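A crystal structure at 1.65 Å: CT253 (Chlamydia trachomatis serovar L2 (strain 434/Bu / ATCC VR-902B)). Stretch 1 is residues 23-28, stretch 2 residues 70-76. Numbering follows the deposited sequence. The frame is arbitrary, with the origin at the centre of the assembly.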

# COMPACT_ATOMS: atom_id res chain seq x y z
N MET A 23 5.94 -5.09 5.32
CA MET A 23 4.91 -4.13 4.91
C MET A 23 4.20 -3.59 6.15
O MET A 23 3.67 -4.37 6.96
CB MET A 23 3.86 -4.75 3.98
CG MET A 23 2.89 -3.69 3.32
SD MET A 23 1.43 -4.59 2.79
CE MET A 23 0.55 -4.78 4.35
N LEU A 24 4.19 -2.27 6.29
CA LEU A 24 3.38 -1.67 7.33
C LEU A 24 1.90 -1.70 6.94
O LEU A 24 1.56 -1.61 5.76
CB LEU A 24 3.78 -0.22 7.55
CG LEU A 24 5.27 0.01 7.84
CD1 LEU A 24 5.58 1.47 8.04
CD2 LEU A 24 5.72 -0.83 9.06
N PRO A 25 1.01 -1.76 7.91
CA PRO A 25 -0.40 -1.51 7.60
C PRO A 25 -0.54 -0.21 6.82
O PRO A 25 0.10 0.80 7.13
CB PRO A 25 -1.06 -1.41 8.97
CG PRO A 25 -0.15 -2.20 9.88
CD PRO A 25 1.23 -1.97 9.36
N VAL A 26 -1.42 -0.24 5.82
CA VAL A 26 -1.64 0.95 5.03
C VAL A 26 -2.21 2.07 5.89
O VAL A 26 -3.14 1.89 6.70
CB VAL A 26 -2.53 0.60 3.83
CG1 VAL A 26 -3.04 1.90 3.11
CG2 VAL A 26 -1.78 -0.34 2.86
N PHE A 27 -1.65 3.26 5.71
CA PHE A 27 -2.00 4.45 6.47
C PHE A 27 -3.06 5.24 5.70
O PHE A 27 -2.94 5.41 4.48
CB PHE A 27 -0.73 5.28 6.65
CG PHE A 27 -0.83 6.39 7.65
CD1 PHE A 27 -1.13 6.13 8.97
CD2 PHE A 27 -0.53 7.69 7.27
CE1 PHE A 27 -1.17 7.17 9.91
CE2 PHE A 27 -0.55 8.74 8.20
CZ PHE A 27 -0.88 8.46 9.52
N TYR A 28 -4.10 5.70 6.40
CA TYR A 28 -5.17 6.45 5.74
C TYR A 28 -5.78 7.42 6.75
O TYR A 28 -6.46 6.99 7.69
CB TYR A 28 -6.22 5.48 5.19
CG TYR A 28 -7.35 6.07 4.38
CD1 TYR A 28 -7.21 7.27 3.71
CD2 TYR A 28 -8.55 5.40 4.27
CE1 TYR A 28 -8.26 7.81 2.97
CE2 TYR A 28 -9.59 5.92 3.54
CZ TYR A 28 -9.45 7.11 2.88
OH TYR A 28 -10.52 7.59 2.17
N VAL A 70 5.61 2.66 16.13
CA VAL A 70 6.76 2.31 15.32
C VAL A 70 6.39 2.32 13.84
O VAL A 70 7.18 2.75 13.00
CB VAL A 70 7.32 0.94 15.75
CG1 VAL A 70 8.26 0.35 14.70
CG2 VAL A 70 8.05 1.09 17.10
N ALA A 71 5.21 1.82 13.49
CA ALA A 71 4.80 1.92 12.09
C ALA A 71 4.55 3.37 11.70
O ALA A 71 4.92 3.81 10.60
CB ALA A 71 3.54 1.08 11.86
N ALA A 72 3.92 4.13 12.60
CA ALA A 72 3.48 5.47 12.23
C ALA A 72 4.65 6.35 11.84
O ALA A 72 4.50 7.25 10.98
CB ALA A 72 2.70 6.08 13.38
N GLN A 73 5.80 6.16 12.47
CA GLN A 73 6.90 7.08 12.22
C GLN A 73 7.31 7.10 10.75
O GLN A 73 7.82 8.11 10.27
CB GLN A 73 8.08 6.74 13.14
CG GLN A 73 8.71 5.49 12.86
CD GLN A 73 9.59 5.01 14.02
OE1 GLN A 73 10.14 5.79 14.80
NE2 GLN A 73 9.73 3.73 14.11
N PHE A 74 7.08 6.00 10.02
CA PHE A 74 7.47 5.95 8.61
C PHE A 74 6.55 6.76 7.72
O PHE A 74 6.89 6.97 6.54
CB PHE A 74 7.50 4.48 8.14
CG PHE A 74 8.60 3.68 8.77
CD1 PHE A 74 8.38 3.00 9.96
CD2 PHE A 74 9.85 3.62 8.18
CE1 PHE A 74 9.42 2.26 10.54
CE2 PHE A 74 10.87 2.90 8.76
CZ PHE A 74 10.64 2.22 9.94
N PHE A 75 5.43 7.25 8.24
CA PHE A 75 4.50 8.08 7.49
C PHE A 75 4.56 9.55 7.86
O PHE A 75 3.75 10.33 7.36
CB PHE A 75 3.07 7.58 7.70
CG PHE A 75 2.85 6.19 7.17
CD1 PHE A 75 2.76 5.99 5.80
CD2 PHE A 75 2.78 5.10 8.01
CE1 PHE A 75 2.54 4.73 5.29
CE2 PHE A 75 2.59 3.81 7.49
CZ PHE A 75 2.48 3.64 6.11
N SER A 76 5.46 9.93 8.76
CA SER A 76 5.65 11.35 9.06
C SER A 76 6.12 12.07 7.81
O SER A 76 7.01 11.58 7.12
CB SER A 76 6.69 11.50 10.16
OG SER A 76 6.91 12.86 10.43

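Two phenylalanines, Phe 27 and Phe 75, clasp each other reciprocally: each lays its ring over the CB of the other. Phe 27 CB sits 3.4 Å from the centroid of the Phe 75 ring, only 4° off the ring normal, while Phe 75 CB lies 4.0 Å from the centroid of the Phe 27 ring, 27° off its normal. Between these two CH-pi contacts the rings form an offset stack, with planes inclined by 16° and centroids 4.7 Å apart. The arrangement illustrates how a flat side chain can use its face twice, against a neighbouring ring and against the aliphatic carbon that carries it. Rotamers differ across the pair, t at chi1 for Phe 27 and m for Phe 75, although both CA-to-CB bonds point toward the opposite stretch.

Leu 24 supplies the second anchor. Its branched end spreads over the other stretch: CD2 packs 4.0 Å from Ala 71 CB, whereas CD1 lies 3.6 Å from Phe 74 CB and 3.8 Å from Phe 75 CE2. CD1 also comes within 3.5 Å of Ala 71 O, a carbonyl already engaged by Phe 74 N at 3.1 Å within its own stretch. At Ala 71 the short methyl suits a close backbone approach, Ala 71 CA lying 6.1 Å from Leu 24 CA.

Between the anchors, Pro 25 adds a smaller contact through its backbone, with Pro 25 O 3.8 Å from Phe 75 CZ. Val 26 directs its CA-to-CB bond away and takes no part. No hydrogen bond crosses the contact; its 338 Å² of buried surface, summed over both sides, is joined by apolar packing and aromatic stacking. Phe 75 gives up the largest share, 93 Å², and its ring meets Leu 24, Pro 25 and Phe 27.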